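Local coordinates for RNA-binding protein RO60 (Deinococcus radiodurans, PDB 2NVO), which binds several small RNAs that accumulate during recovery from ultraviolet irradiation and contributes to the resistance of the bacterium to ultraviolet light, at residues D370-G373 / S374-C377; A393-S396 / L397-L400. One frame throughout, in Å; residues are numbered along the deposited sequence.

Contact 1 (D370-G373 / S374-C377); sequences DVSG and SMTC. With CA (calcium ion), chain B.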
ATOM      1  N   ASP A 370      -2.058 -24.279   0.418  1.00  5.12           N
ATOM      2  CA  ASP A 370      -1.656 -25.084  -0.723  1.00  5.12           C
ATOM      3  C   ASP A 370      -0.212 -25.524  -0.443  1.00  5.12           C
ATOM      4  O   ASP A 370       0.664 -24.694  -0.167  1.00  5.12           O
ATOM      5  CB  ASP A 370      -1.760 -24.209  -1.993  1.00  5.12           C
ATOM      6  CG  ASP A 370      -1.610 -25.013  -3.294  1.00  5.12           C
ATOM      7  OD1 ASP A 370      -0.769 -25.923  -3.333  1.00  5.12           O
ATOM      8  OD2 ASP A 370      -2.330 -24.712  -4.269  1.00  5.12           O
ATOM      9  N   VAL A 371       0.043 -26.825  -0.477  1.00  5.12           N
ATOM     10  CA  VAL A 371       1.373 -27.356  -0.167  1.00  6.40           C
ATOM     11  C   VAL A 371       2.013 -28.077  -1.358  1.00  7.17           C
ATOM     12  O   VAL A 371       2.989 -28.795  -1.194  1.00  9.66           O
ATOM     13  CB  VAL A 371       1.332 -28.344   1.054  1.00  7.44           C
ATOM     14  CG1 VAL A 371       0.917 -27.608   2.329  1.00  5.69           C
ATOM     15  CG2 VAL A 371       0.399 -29.517   0.775  1.00  8.10           C
ATOM     16  N   SER A 372       1.453 -27.891  -2.543  1.00  6.66           N
ATOM     17  CA  SER A 372       1.964 -28.573  -3.730  1.00 10.43           C
ATOM     18  C   SER A 372       3.224 -27.891  -4.256  1.00  9.64           C
ATOM     19  O   SER A 372       3.536 -26.758  -3.864  1.00  5.12           O
ATOM     20  CB  SER A 372       0.895 -28.597  -4.811  1.00  7.19           C
ATOM     21  OG  SER A 372       0.542 -27.281  -5.193  1.00  9.06           O
ATOM     22  N   GLY A 373       3.932 -28.583  -5.156  1.00  8.90           N
ATOM     23  CA  GLY A 373       5.232 -28.135  -5.625  1.00  8.54           C
ATOM     24  C   GLY A 373       5.291 -26.786  -6.322  1.00  7.25           C
ATOM     25  O   GLY A 373       6.304 -26.072  -6.224  1.00  8.58           O
ATOM     26  N   SER A 374       4.229 -26.421  -7.031  1.00  7.20           N
ATOM     27  CA  SER A 374       4.248 -25.154  -7.748  1.00  9.78           C
ATOM     28  C   SER A 374       4.325 -23.960  -6.778  1.00  8.32           C
ATOM     29  O   SER A 374       4.719 -22.871  -7.173  1.00  5.12           O
ATOM     30  CB  SER A 374       3.045 -25.018  -8.676  1.00  6.77           C
ATOM     31  OG  SER A 374       1.840 -24.924  -7.927  1.00  9.49           O
ATOM     32  N   MET A 375       3.984 -24.188  -5.507  1.00  8.59           N
ATOM     33  CA  MET A 375       4.085 -23.118  -4.499  1.00  5.73           C
ATOM     34  C   MET A 375       5.537 -22.649  -4.353  1.00  7.04           C
ATOM     35  O   MET A 375       5.791 -21.574  -3.840  1.00  5.12           O
ATOM     36  CB  MET A 375       3.512 -23.578  -3.138  1.00  5.12           C
ATOM     37  CG  MET A 375       1.984 -23.768  -3.150  1.00  5.12           C
ATOM     38  SD  MET A 375       1.028 -22.274  -3.442  1.00  5.12           S
ATOM     39  CE  MET A 375       1.133 -21.452  -1.820  1.00  5.12           C
ATOM     40  N   THR A 376       6.486 -23.481  -4.785  1.00  5.84           N
ATOM     41  CA  THR A 376       7.906 -23.103  -4.747  1.00  7.00           C
ATOM     42  C   THR A 376       8.351 -22.287  -5.984  1.00  8.51           C
ATOM     43  O   THR A 376       9.526 -21.910  -6.100  1.00  8.83           O
ATOM     44  CB  THR A 376       8.846 -24.327  -4.551  1.00  8.34           C
ATOM     45  OG1 THR A 376       8.850 -25.135  -5.739  1.00 11.79           O
ATOM     46  CG2 THR A 376       8.398 -25.156  -3.358  1.00  9.41           C
ATOM     47  N   CYS A 377       7.410 -21.980  -6.877  1.00  9.03           N
ATOM     48  CA  CYS A 377       7.730 -21.192  -8.076  1.00 10.93           C
ATOM     49  C   CYS A 377       7.078 -19.825  -8.027  1.00  9.82           C
ATOM     50  O   CYS A 377       5.937 -19.706  -7.600  1.00  7.53           O
ATOM     51  CB  CYS A 377       7.272 -21.921  -9.362  1.00 10.46           C
ATOM     52  SG  CYS A 377       7.477 -20.943 -10.918  1.00 15.04           S
TER
HETATM   53 CA    CA B 533      -0.055 -26.562  -7.586  1.00  5.12          CA
HETATM   54  O   HOH W   1      -1.002 -24.587  -6.494  1.00  5.12           O
HETATM   55  O   HOH W   2      -1.947 -28.052  -7.032  1.00  9.80           O
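Ser372 and Ser374 meet through a shared calcium ion. Ser372 OG lies 2.6 Å from the calcium, and Ser374 OG binds the same ion at 2.5 Å. Ser372 OG and Ser374 OG stand 3.8 Å apart, held together by the metal and not by a bond between them. Each OG is placed between its own backbone N and carbonyl carbon (chi1 61° and 67°), and this turns both hydroxyls to the metal. Two waters also coordinate the ion, and Glu467 adds a carboxylate oxygen.

Asp370 does not touch the calcium directly. Asp370 OD2 accepts a hydrogen bond from one of the metal-bound waters at 2.6 Å. Its OD1 takes two donors from Ser372. Ser372 OG donates to the syn lone pair of Asp370 OD1 at 2.6 Å, and the backbone N closes an Asx turn. The proton of the Ser372 hydroxyl is thus directed at Asp370, which probably leaves the oxygen lone pairs to the metal. Thr441 OG1 and Thr464 OG1 are hydrogen-bonded to OD2 of Asp370, and OG of Ser374 is hydrogen-bonded to Asp465.

Behind this polar layer the side chain of Met375 crosses that of Asp370 at a slant, its chain bent at the CB-CG and CG-SD bonds. Met375 SD lies 3.7 Å from CB of Asp370. The backbone turn from Ser372 to Thr376 is 3-10 in character: Met375 N donates to Ser372 O, and Thr376 N to Gly373 O. Thr376 OG1 gives the same Gly373 O a second donor, at 2.8 Å and nearly in line with the carbonyl.

The run Asp370-Val371-Ser372-Gly373-Ser374 is the DxSxS signature of a MIDAS-like motif, which follows strand 364-369 and binds a divalent cation in the VWFA-like domain.

Contact 2 (A393-S396 / L397-L400); sequences AAMS and LIAL
Helix 388-402 is the connection of a beta-alpha-beta unit in the VWFA-like domain, and residues 393-400 form two full turns of it. Four successive i to i+4 hydrogen bonds join the turns. Leu397 N donates to Ala393 O, Ile398 N to Ala394 O and Ala399 N to Met395 O, each at 3.0 Å. Leu400 N to Ser396 O is shorter, 2.8 Å, and nearly straight at 176°.

The apolar side-chain contact is between Met395 and Ile398, which lie side by side and point the same way. The bent chain of Met395 (chi2 -56°, chi3 -65°) brings SD to 4.1 Å from CD1 of Ile398. The side chain of Ile398 also runs back along the preceding turn, with CG1 3.4 Å from Ala394 O. Leu397 does the same one residue earlier, its CG 3.4 Å from Ala393 O. Ser396 OG is hydrogen-bonded to Ala392 O, so this buried hydroxyl is satisfied within the helix.

Several faces of the helix are covered. Ser396 and Ala399 rest on strand 364-369 and strand 405-411, the two strands that the helix connects. Leu400 packs on strand 405-411 as well. Ala393 and Ala394 meet helix 426-432, while Leu397 and Ile398 touch Phe355.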
ATOM      1  N   ALA A 393       3.999 -19.144   4.337  1.00  5.12           N
ATOM      2  CA  ALA A 393       4.653 -19.523   5.586  1.00  5.75           C
ATOM      3  C   ALA A 393       4.875 -18.325   6.479  1.00  6.52           C
ATOM      4  O   ALA A 393       4.696 -18.423   7.711  1.00  5.12           O
ATOM      5  CB  ALA A 393       5.976 -20.263   5.330  1.00  5.78           C
ATOM      6  N   ALA A 394       5.276 -17.203   5.873  1.00  5.12           N
ATOM      7  CA  ALA A 394       5.432 -15.936   6.589  1.00  5.12           C
ATOM      8  C   ALA A 394       4.100 -15.497   7.226  1.00  6.36           C
ATOM      9  O   ALA A 394       4.045 -15.170   8.428  1.00  5.12           O
ATOM     10  CB  ALA A 394       5.978 -14.828   5.639  1.00  5.12           C
ATOM     11  N   MET A 395       3.025 -15.522   6.430  1.00  5.12           N
ATOM     12  CA  MET A 395       1.706 -15.112   6.907  1.00  5.61           C
ATOM     13  C   MET A 395       1.172 -16.066   7.987  1.00  7.35           C
ATOM     14  O   MET A 395       0.449 -15.647   8.881  1.00  5.51           O
ATOM     15  CB  MET A 395       0.702 -15.011   5.750  1.00  6.79           C
ATOM     16  CG  MET A 395       0.997 -13.865   4.752  1.00  7.64           C
ATOM     17  SD  MET A 395       1.100 -12.230   5.532  1.00  8.61           S
ATOM     18  CE  MET A 395      -0.560 -11.985   6.116  1.00 10.78           C
ATOM     19  N   SER A 396       1.526 -17.341   7.890  1.00  5.12           N
ATOM     20  CA  SER A 396       1.140 -18.339   8.899  1.00  6.19           C
ATOM     21  C   SER A 396       1.809 -18.021  10.234  1.00  8.67           C
ATOM     22  O   SER A 396       1.147 -17.966  11.273  1.00  7.67           O
ATOM     23  CB  SER A 396       1.549 -19.741   8.459  1.00  7.52           C
ATOM     24  OG  SER A 396       0.749 -20.195   7.373  1.00  9.61           O
ATOM     25  N   LEU A 397       3.118 -17.781  10.192  1.00  5.12           N
ATOM     26  CA  LEU A 397       3.854 -17.383  11.390  1.00  7.90           C
ATOM     27  C   LEU A 397       3.254 -16.135  12.034  1.00  9.48           C
ATOM     28  O   LEU A 397       3.068 -16.079  13.271  1.00  9.60           O
ATOM     29  CB  LEU A 397       5.323 -17.162  11.084  1.00  7.11           C
ATOM     30  CG  LEU A 397       6.095 -18.440  10.794  1.00  7.83           C
ATOM     31  CD1 LEU A 397       7.506 -18.063  10.404  1.00  8.52           C
ATOM     32  CD2 LEU A 397       6.069 -19.400  12.026  1.00  8.37           C
ATOM     33  N   ILE A 398       2.947 -15.146  11.205  1.00  6.90           N
ATOM     34  CA  ILE A 398       2.256 -13.940  11.679  1.00  9.46           C
ATOM     35  C   ILE A 398       0.951 -14.232  12.411  1.00 10.64           C
ATOM     36  O   ILE A 398       0.734 -13.722  13.517  1.00 14.42           O
ATOM     37  CB  ILE A 398       1.997 -12.939  10.540  1.00  8.69           C
ATOM     38  CG1 ILE A 398       3.321 -12.321  10.093  1.00  8.58           C
ATOM     39  CG2 ILE A 398       1.046 -11.842  11.004  1.00 11.65           C
ATOM     40  CD1 ILE A 398       3.216 -11.306   8.941  1.00 11.39           C
ATOM     41  N   ALA A 399       0.072 -15.022  11.792  1.00  7.81           N
ATOM     42  CA  ALA A 399      -1.186 -15.413  12.431  1.00 10.48           C
ATOM     43  C   ALA A 399      -0.935 -16.149  13.751  1.00 13.76           C
ATOM     44  O   ALA A 399      -1.473 -15.766  14.795  1.00 12.83           O
ATOM     45  CB  ALA A 399      -2.031 -16.259  11.504  1.00 10.09           C
ATOM     46  N   LEU A 400      -0.103 -17.187  13.696  1.00 11.06           N
ATOM     47  CA  LEU A 400       0.215 -17.980  14.873  1.00 13.01           C
ATOM     48  C   LEU A 400       0.729 -17.130  16.032  1.00 14.22           C
ATOM     49  O   LEU A 400       0.380 -17.374  17.180  1.00 12.19           O
ATOM     50  CB  LEU A 400       1.193 -19.097  14.519  1.00  9.88           C
ATOM     51  CG  LEU A 400       0.505 -20.205  13.711  1.00 12.77           C
ATOM     52  CD1 LEU A 400       1.498 -21.041  12.927  1.00  9.47           C
ATOM     53  CD2 LEU A 400      -0.369 -21.090  14.614  1.00 11.34           C
TER

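Both contacts are local and belong to the same VWFA-like domain. Their centres are about 17 Å apart and their nearest atoms about 7 Å, so they do not touch. Contact 1 comes first along the chain, in the loop that leaves strand 364-369. Contact 2 lies within the helix that this loop leads into. Contact 1 is partly buried and its chemistry is polar: hydroxyls, a carboxylate and waters gather round a cation. Contact 2 is buried, is held by main-chain helix bonds and small or apolar side chains, and lies away from the metal site. A backbone hydrogen bond between Met375 and Asn389 ties contact 1 to the start of the helix that carries contact 2.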